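Local coordinates for protein yciO (Escherichia coli, PDB 1K7J), which is of unknown function but belongs to the SUA5 family of YrdC-like proteins and probably binds double-stranded RNA, at residues V21-D35 with R122-L136. Numbering follows the deposited sequence.
Sequences VEIVRKGGVIVYPTD and RVPSNPIAQALLEAL
Asn126 ND2 donates to Pro33 O at 2.9 Å, reaching the carbonyl from above its plane. Asn126 OD1 comes 3.1 Å from the CA of Thr34, the residue after Pro33. With chi1 at 62°, Asn126 CG is staggered between the backbone N and the carbonyl carbon, which brings the amide against Pro33 and Thr34. An alanine here would probably leave Pro33 O without this donor and open a gap beside Thr34. Alongside, Ser125 N donates to Asp35 OD1 at 2.9 Å, from above the carboxylate plane. A water joins the same OD1 to Arg122 NE. Pro33 CG packs 3.7 Å from Ile128 CG2, the two side chains at about a right angle. Leu132 CD1 rests 3.7 Å from Tyr32 CB, while Ala129 CB meets the ring edge at CE2. Helix 127-136 packs across strand 30-34 of the mixed sheet of this YrdC-like fold, and crosses helical residues 21-25 at -55°. Between the helices, Val21 CG2 touches Ala135 CB at 3.5 Å and CG1 lies against Leu136 CA and CD1. The extended Arg25 side chain slides past Leu136, and its NH2 donates to Leu136 O at 3.2 Å. Val21 CG1 lies over one guanidinium face. Farther out, Asn96 N hydrogen-bonds Asp35 OD2, and Ser142 OG hydrogen-bonds Tyr32 OH. Ser144 OG hydrogen-bonds Arg122 NH1; a sulfate, probably from the crystallisation liquor, lies near the Arg122 side chain.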
ATOM      1  N   VAL A  21       7.722  -6.171 -11.465  1.00 10.59           N
ATOM      2  CA  VAL A  21       6.365  -6.043 -11.983  1.00 11.39           C
ATOM      3  C   VAL A  21       5.924  -7.321 -12.701  1.00 11.95           C
ATOM      4  O   VAL A  21       4.756  -7.705 -12.635  1.00 11.90           O
ATOM      5  CB  VAL A  21       6.250  -4.825 -12.930  1.00 11.69           C
ATOM      6  CG1 VAL A  21       4.932  -4.868 -13.696  1.00 12.45           C
ATOM      7  CG2 VAL A  21       6.329  -3.538 -12.118  1.00 12.42           C
ATOM      8  N   GLU A  22       6.851  -7.987 -13.381  1.00 12.56           N
ATOM      9  CA  GLU A  22       6.488  -9.216 -14.073  1.00 13.61           C
ATOM     10  C   GLU A  22       6.101 -10.282 -13.049  1.00 13.07           C
ATOM     11  O   GLU A  22       5.206 -11.092 -13.291  1.00 12.98           O
ATOM     12  CB  GLU A  22       7.639  -9.711 -14.950  1.00 16.27           C
ATOM     13  CG  GLU A  22       7.244 -10.866 -15.854  1.00 20.14           C
ATOM     14  CD  GLU A  22       5.930 -10.616 -16.583  1.00 22.31           C
ATOM     15  OE1 GLU A  22       5.826  -9.599 -17.306  1.00 22.72           O
ATOM     16  OE2 GLU A  22       4.997 -11.437 -16.429  1.00 23.26           O
ATOM     17  N   ILE A  23       6.776 -10.277 -11.904  1.00 12.37           N
ATOM     18  CA  ILE A  23       6.467 -11.226 -10.843  1.00 12.12           C
ATOM     19  C   ILE A  23       5.054 -10.932 -10.333  1.00 12.35           C
ATOM     20  O   ILE A  23       4.266 -11.847 -10.092  1.00 12.67           O
ATOM     21  CB  ILE A  23       7.496 -11.118  -9.693  1.00 11.98           C
ATOM     22  CG1 ILE A  23       8.834 -11.701 -10.162  1.00 12.58           C
ATOM     23  CG2 ILE A  23       6.983 -11.836  -8.448  1.00 12.23           C
ATOM     24  CD1 ILE A  23      10.012 -11.403  -9.247  1.00 12.28           C
ATOM     25  N   VAL A  24       4.732  -9.649 -10.181  1.00 11.72           N
ATOM     26  CA  VAL A  24       3.403  -9.252  -9.726  1.00 11.85           C
ATOM     27  C   VAL A  24       2.339  -9.672 -10.746  1.00 12.50           C
ATOM     28  O   VAL A  24       1.292 -10.205 -10.379  1.00 13.08           O
ATOM     29  CB  VAL A  24       3.324  -7.716  -9.509  1.00 11.89           C
ATOM     30  CG1 VAL A  24       1.872  -7.279  -9.274  1.00 11.32           C
ATOM     31  CG2 VAL A  24       4.185  -7.323  -8.320  1.00 11.62           C
ATOM     32  N   ARG A  25       2.614  -9.444 -12.028  1.00 12.95           N
ATOM     33  CA  ARG A  25       1.662  -9.796 -13.078  1.00 14.04           C
ATOM     34  C   ARG A  25       1.379 -11.292 -13.139  1.00 14.21           C
ATOM     35  O   ARG A  25       0.291 -11.706 -13.537  1.00 14.61           O
ATOM     36  CB  ARG A  25       2.164  -9.289 -14.437  1.00 14.83           C
ATOM     37  CG  ARG A  25       1.924  -7.795 -14.626  1.00 16.68           C
ATOM     38  CD  ARG A  25       2.606  -7.229 -15.864  1.00 18.57           C
ATOM     39  NE  ARG A  25       2.230  -5.831 -16.067  1.00 20.35           N
ATOM     40  CZ  ARG A  25       2.891  -4.972 -16.839  1.00 21.40           C
ATOM     41  NH1 ARG A  25       3.980  -5.358 -17.492  1.00 21.39           N
ATOM     42  NH2 ARG A  25       2.456  -3.725 -16.963  1.00 21.32           N
ATOM     43  N   LYS A  26       2.350 -12.100 -12.729  1.00 14.83           N
ATOM     44  CA  LYS A  26       2.184 -13.548 -12.739  1.00 15.38           C
ATOM     45  C   LYS A  26       1.484 -14.058 -11.484  1.00 15.56           C
ATOM     46  O   LYS A  26       1.361 -15.266 -11.284  1.00 16.11           O
ATOM     47  CB  LYS A  26       3.542 -14.235 -12.899  1.00 16.74           C
ATOM     48  CG  LYS A  26       4.170 -14.036 -14.268  1.00 18.76           C
ATOM     49  CD  LYS A  26       5.513 -14.734 -14.361  1.00 20.17           C
ATOM     50  CE  LYS A  26       6.105 -14.619 -15.758  1.00 21.43           C
ATOM     51  NZ  LYS A  26       5.240 -15.283 -16.776  1.00 22.19           N
ATOM     52  N   GLY A  27       1.033 -13.135 -10.639  1.00 14.69           N
ATOM     53  CA  GLY A  27       0.330 -13.522  -9.426  1.00 14.91           C
ATOM     54  C   GLY A  27       1.184 -13.669  -8.181  1.00 14.33           C
ATOM     55  O   GLY A  27       0.755 -14.280  -7.199  1.00 15.63           O
ATOM     56  N   GLY A  28       2.386 -13.107  -8.204  1.00 13.32           N
ATOM     57  CA  GLY A  28       3.260 -13.213  -7.050  1.00 12.77           C
ATOM     58  C   GLY A  28       2.989 -12.188  -5.965  1.00 12.41           C
ATOM     59  O   GLY A  28       2.347 -11.160  -6.202  1.00 12.87           O
ATOM     60  N   VAL A  29       3.469 -12.480  -4.763  1.00 11.51           N
ATOM     61  CA  VAL A  29       3.318 -11.581  -3.626  1.00 11.35           C
ATOM     62  C   VAL A  29       4.698 -10.995  -3.367  1.00 10.97           C
ATOM     63  O   VAL A  29       5.680 -11.731  -3.234  1.00 11.10           O
ATOM     64  CB  VAL A  29       2.845 -12.335  -2.367  1.00 11.36           C
ATOM     65  CG1 VAL A  29       2.948 -11.432  -1.150  1.00 11.47           C
ATOM     66  CG2 VAL A  29       1.411 -12.801  -2.554  1.00 11.55           C
ATOM     67  N   ILE A  30       4.781  -9.670  -3.300  1.00 10.46           N
ATOM     68  CA  ILE A  30       6.065  -9.028  -3.073  1.00  9.92           C
ATOM     69  C   ILE A  30       6.067  -8.092  -1.878  1.00  9.38           C
ATOM     70  O   ILE A  30       5.017  -7.669  -1.392  1.00  9.12           O
ATOM     71  CB  ILE A  30       6.513  -8.203  -4.305  1.00  9.82           C
ATOM     72  CG1 ILE A  30       5.692  -6.911  -4.404  1.00  9.92           C
ATOM     73  CG2 ILE A  30       6.342  -9.028  -5.578  1.00 10.19           C
ATOM     74  CD1 ILE A  30       6.176  -5.962  -5.487  1.00 10.39           C
ATOM     75  N   VAL A  31       7.269  -7.795  -1.399  1.00  9.19           N
ATOM     76  CA  VAL A  31       7.460  -6.861  -0.304  1.00  8.70           C
ATOM     77  C   VAL A  31       8.230  -5.727  -0.964  1.00  8.40           C
ATOM     78  O   VAL A  31       9.251  -5.957  -1.617  1.00  8.34           O
ATOM     79  CB  VAL A  31       8.308  -7.460   0.838  1.00  8.96           C
ATOM     80  CG1 VAL A  31       8.683  -6.366   1.837  1.00  9.04           C
ATOM     81  CG2 VAL A  31       7.521  -8.559   1.541  1.00  9.57           C
ATOM     82  N   TYR A  32       7.730  -4.508  -0.827  1.00  8.10           N
ATOM     83  CA  TYR A  32       8.399  -3.368  -1.433  1.00  8.01           C
ATOM     84  C   TYR A  32       8.405  -2.163  -0.507  1.00  7.63           C
ATOM     85  O   TYR A  32       7.540  -2.019   0.353  1.00  8.14           O
ATOM     86  CB  TYR A  32       7.738  -3.002  -2.767  1.00  8.07           C
ATOM     87  CG  TYR A  32       6.306  -2.527  -2.670  1.00  8.76           C
ATOM     88  CD1 TYR A  32       5.258  -3.426  -2.466  1.00  9.22           C
ATOM     89  CD2 TYR A  32       5.995  -1.177  -2.823  1.00  9.30           C
ATOM     90  CE1 TYR A  32       3.927  -2.986  -2.422  1.00  9.66           C
ATOM     91  CE2 TYR A  32       4.676  -0.730  -2.781  1.00  9.93           C
ATOM     92  CZ  TYR A  32       3.648  -1.637  -2.584  1.00 10.40           C
ATOM     93  OH  TYR A  32       2.341  -1.194  -2.578  1.00 10.68           O
ATOM     94  N   PRO A  33       9.384  -1.271  -0.680  1.00  7.65           N
ATOM     95  CA  PRO A  33       9.487  -0.080   0.162  1.00  7.51           C
ATOM     96  C   PRO A  33       8.543   1.052  -0.221  1.00  7.51           C
ATOM     97  O   PRO A  33       8.245   1.247  -1.396  1.00  7.52           O
ATOM     98  CB  PRO A  33      10.942   0.329  -0.022  1.00  7.75           C
ATOM     99  CG  PRO A  33      11.169   0.008  -1.480  1.00  7.34           C
ATOM    100  CD  PRO A  33      10.521  -1.356  -1.617  1.00  7.92           C
ATOM    101  N   THR A  34       8.067   1.786   0.784  1.00  8.08           N
ATOM    102  CA  THR A  34       7.224   2.956   0.548  1.00  8.37           C
ATOM    103  C   THR A  34       7.823   4.048   1.428  1.00  8.15           C
ATOM    104  O   THR A  34       8.783   3.803   2.162  1.00  8.61           O
ATOM    105  CB  THR A  34       5.741   2.754   0.970  1.00  8.68           C
ATOM    106  OG1 THR A  34       5.630   2.805   2.398  1.00  8.76           O
ATOM    107  CG2 THR A  34       5.210   1.424   0.457  1.00  9.01           C
ATOM    108  N   ASP A  35       7.267   5.248   1.353  1.00  8.40           N
ATOM    109  CA  ASP A  35       7.754   6.359   2.163  1.00  8.64           C
ATOM    110  C   ASP A  35       7.457   6.123   3.645  1.00  8.66           C
ATOM    111  O   ASP A  35       8.096   6.718   4.513  1.00  8.80           O
ATOM    112  CB  ASP A  35       7.085   7.654   1.719  1.00  8.95           C
ATOM    113  CG  ASP A  35       5.580   7.532   1.679  1.00  9.40           C
ATOM    114  OD1 ASP A  35       5.057   7.039   0.658  1.00  9.54           O
ATOM    115  OD2 ASP A  35       4.927   7.904   2.677  1.00 10.48           O
ATOM    116  N   ARG A 122      -3.924   4.861  -1.109  1.00  8.10           N
ATOM    117  CA  ARG A 122      -2.621   5.372  -0.706  1.00  7.79           C
ATOM    118  C   ARG A 122      -1.694   5.667  -1.879  1.00  7.64           C
ATOM    119  O   ARG A 122      -1.445   4.802  -2.718  1.00  8.59           O
ATOM    120  CB  ARG A 122      -1.993   4.337   0.230  1.00  7.37           C
ATOM    121  CG  ARG A 122      -0.619   4.629   0.794  1.00  8.08           C
ATOM    122  CD  ARG A 122      -0.283   3.497   1.760  1.00  7.66           C
ATOM    123  NE  ARG A 122       1.123   3.429   2.148  1.00  8.27           N
ATOM    124  CZ  ARG A 122       1.609   2.511   2.975  1.00  7.75           C
ATOM    125  NH1 ARG A 122       0.799   1.597   3.491  1.00  8.87           N
ATOM    126  NH2 ARG A 122       2.899   2.505   3.286  1.00  9.42           N
ATOM    127  N   VAL A 123      -1.199   6.901  -1.936  1.00  7.35           N
ATOM    128  CA  VAL A 123      -0.276   7.319  -2.985  1.00  7.68           C
ATOM    129  C   VAL A 123       1.104   7.443  -2.340  1.00  7.65           C
ATOM    130  O   VAL A 123       1.331   8.329  -1.520  1.00  8.37           O
ATOM    131  CB  VAL A 123      -0.666   8.694  -3.571  1.00  6.99           C
ATOM    132  CG1 VAL A 123       0.339   9.114  -4.633  1.00  8.40           C
ATOM    133  CG2 VAL A 123      -2.073   8.630  -4.165  1.00  8.25           C
ATOM    134  N   PRO A 124       2.039   6.547  -2.695  1.00  7.64           N
ATOM    135  CA  PRO A 124       3.390   6.588  -2.126  1.00  7.61           C
ATOM    136  C   PRO A 124       4.230   7.690  -2.766  1.00  7.85           C
ATOM    137  O   PRO A 124       4.007   8.056  -3.915  1.00  8.92           O
ATOM    138  CB  PRO A 124       3.924   5.194  -2.428  1.00  7.79           C
ATOM    139  CG  PRO A 124       3.325   4.909  -3.770  1.00  7.45           C
ATOM    140  CD  PRO A 124       1.894   5.418  -3.635  1.00  7.29           C
ATOM    141  N   SER A 125       5.202   8.212  -2.025  1.00  8.17           N
ATOM    142  CA  SER A 125       6.037   9.288  -2.547  1.00  8.33           C
ATOM    143  C   SER A 125       7.454   8.875  -2.947  1.00  8.33           C
ATOM    144  O   SER A 125       8.160   9.646  -3.598  1.00  9.47           O
ATOM    145  CB  SER A 125       6.132  10.411  -1.513  1.00  9.15           C
ATOM    146  OG  SER A 125       6.847   9.967  -0.369  1.00 11.07           O
ATOM    147  N   ASN A 126       7.871   7.671  -2.567  1.00  7.78           N
ATOM    148  CA  ASN A 126       9.229   7.222  -2.874  1.00  7.62           C
ATOM    149  C   ASN A 126       9.410   6.699  -4.295  1.00  7.79           C
ATOM    150  O   ASN A 126       8.498   6.110  -4.881  1.00  8.29           O
ATOM    151  CB  ASN A 126       9.662   6.152  -1.874  1.00  7.80           C
ATOM    152  CG  ASN A 126       8.792   4.923  -1.940  1.00  7.90           C
ATOM    153  OD1 ASN A 126       7.578   4.999  -1.745  1.00  8.26           O
ATOM    154  ND2 ASN A 126       9.407   3.777  -2.215  1.00  7.79           N
ATOM    155  N   PRO A 127      10.609   6.897  -4.861  1.00  7.77           N
ATOM    156  CA  PRO A 127      10.926   6.454  -6.221  1.00  7.69           C
ATOM    157  C   PRO A 127      10.655   4.994  -6.563  1.00  7.31           C
ATOM    158  O   PRO A 127      10.112   4.704  -7.630  1.00  7.78           O
ATOM    159  CB  PRO A 127      12.403   6.815  -6.360  1.00  7.77           C
ATOM    160  CG  PRO A 127      12.504   8.067  -5.543  1.00  8.02           C
ATOM    161  CD  PRO A 127      11.728   7.678  -4.300  1.00  7.81           C
ATOM    162  N   ILE A 128      11.022   4.069  -5.681  1.00  7.37           N
ATOM    163  CA  ILE A 128      10.799   2.661  -5.996  1.00  7.15           C
ATOM    164  C   ILE A 128       9.318   2.322  -6.141  1.00  6.95           C
ATOM    165  O   ILE A 128       8.918   1.696  -7.122  1.00  7.23           O
ATOM    166  CB  ILE A 128      11.459   1.734  -4.944  1.00  7.14           C
ATOM    167  CG1 ILE A 128      12.984   1.790  -5.103  1.00  7.38           C
ATOM    168  CG2 ILE A 128      10.979   0.296  -5.122  1.00  7.56           C
ATOM    169  CD1 ILE A 128      13.754   0.999  -4.048  1.00  6.82           C
ATOM    170  N   ALA A 129       8.498   2.746  -5.182  1.00  7.43           N
ATOM    171  CA  ALA A 129       7.070   2.456  -5.250  1.00  7.42           C
ATOM    172  C   ALA A 129       6.454   3.125  -6.475  1.00  7.13           C
ATOM    173  O   ALA A 129       5.647   2.518  -7.180  1.00  7.59           O
ATOM    174  CB  ALA A 129       6.373   2.926  -3.977  1.00  7.57           C
ATOM    175  N   GLN A 130       6.835   4.372  -6.739  1.00  7.72           N
ATOM    176  CA  GLN A 130       6.301   5.069  -7.900  1.00  7.77           C
ATOM    177  C   GLN A 130       6.700   4.362  -9.194  1.00  7.87           C
ATOM    178  O   GLN A 130       5.891   4.242 -10.115  1.00  8.55           O
ATOM    179  CB  GLN A 130       6.784   6.519  -7.921  1.00  8.28           C
ATOM    180  CG  GLN A 130       5.923   7.457  -7.081  1.00  8.99           C
ATOM    181  CD  GLN A 130       4.526   7.614  -7.651  1.00  9.52           C
ATOM    182  OE1 GLN A 130       4.360   7.828  -8.850  1.00 11.03           O
ATOM    183  NE2 GLN A 130       3.517   7.520  -6.794  1.00  9.91           N
ATOM    184  N   ALA A 131       7.938   3.879  -9.257  1.00  8.02           N
ATOM    185  CA  ALA A 131       8.415   3.182 -10.447  1.00  7.84           C
ATOM    186  C   ALA A 131       7.634   1.884 -10.660  1.00  8.11           C
ATOM    187  O   ALA A 131       7.272   1.545 -11.787  1.00  8.10           O
ATOM    188  CB  ALA A 131       9.913   2.887 -10.324  1.00  7.83           C
ATOM    189  N   LEU A 132       7.375   1.157  -9.576  1.00  8.05           N
ATOM    190  CA  LEU A 132       6.622  -0.088  -9.674  1.00  7.97           C
ATOM    191  C   LEU A 132       5.221   0.183 -10.223  1.00  7.88           C
ATOM    192  O   LEU A 132       4.738  -0.525 -11.112  1.00  8.15           O
ATOM    193  CB  LEU A 132       6.518  -0.760  -8.298  1.00  7.56           C
ATOM    194  CG  LEU A 132       7.803  -1.363  -7.718  1.00  7.43           C
ATOM    195  CD1 LEU A 132       7.573  -1.786  -6.268  1.00  7.40           C
ATOM    196  CD2 LEU A 132       8.235  -2.559  -8.560  1.00  8.05           C
ATOM    197  N   LEU A 133       4.569   1.215  -9.698  1.00  8.44           N
ATOM    198  CA  LEU A 133       3.222   1.551 -10.141  1.00  8.96           C
ATOM    199  C   LEU A 133       3.207   2.011 -11.592  1.00  9.37           C
ATOM    200  O   LEU A 133       2.321   1.637 -12.353  1.00  9.71           O
ATOM    201  CB  LEU A 133       2.621   2.621  -9.228  1.00  9.11           C
ATOM    202  CG  LEU A 133       2.414   2.137  -7.788  1.00  9.19           C
ATOM    203  CD1 LEU A 133       1.952   3.297  -6.921  1.00  9.46           C
ATOM    204  CD2 LEU A 133       1.400   0.989  -7.760  1.00 10.25           C
ATOM    205  N   GLU A 134       4.192   2.815 -11.981  1.00  9.81           N
ATOM    206  CA  GLU A 134       4.262   3.287 -13.358  1.00 11.01           C
ATOM    207  C   GLU A 134       4.380   2.104 -14.316  1.00 10.85           C
ATOM    208  O   GLU A 134       3.731   2.072 -15.362  1.00 10.81           O
ATOM    209  CB  GLU A 134       5.466   4.213 -13.550  1.00 13.02           C
ATOM    210  CG  GLU A 134       5.508   4.881 -14.917  1.00 16.55           C
ATOM    211  CD  GLU A 134       6.754   5.725 -15.115  1.00 19.32           C
ATOM    212  OE1 GLU A 134       7.142   6.446 -14.170  1.00 20.49           O
ATOM    213  OE2 GLU A 134       7.339   5.676 -16.217  1.00 20.78           O
ATOM    214  N   ALA A 135       5.208   1.130 -13.957  1.00 10.40           N
ATOM    215  CA  ALA A 135       5.402  -0.043 -14.802  1.00 10.82           C
ATOM    216  C   ALA A 135       4.182  -0.960 -14.797  1.00 11.11           C
ATOM    217  O   ALA A 135       3.834  -1.541 -15.828  1.00 11.92           O
ATOM    218  CB  ALA A 135       6.640  -0.812 -14.350  1.00 10.90           C
ATOM    219  N   LEU A 136       3.528  -1.088 -13.646  1.00 10.86           N
ATOM    220  CA  LEU A 136       2.351  -1.950 -13.535  1.00 11.09           C
ATOM    221  C   LEU A 136       1.173  -1.395 -14.335  1.00 10.86           C
ATOM    222  O   LEU A 136       0.445  -2.149 -14.981  1.00 11.26           O
ATOM    223  CB  LEU A 136       1.957  -2.125 -12.065  1.00 11.10           C
ATOM    224  CG  LEU A 136       0.770  -3.051 -11.771  1.00 11.91           C
ATOM    225  CD1 LEU A 136       1.038  -4.446 -12.313  1.00 12.65           C
ATOM    226  CD2 LEU A 136       0.536  -3.101 -10.268  1.00 12.35           C
TER
HETATM  227  O   HOH W   1      -0.742  -4.931 -14.893  1.00 53.24           O
HETATM  228  O   HOH W   2       2.706   5.706   1.352  1.00  9.61           O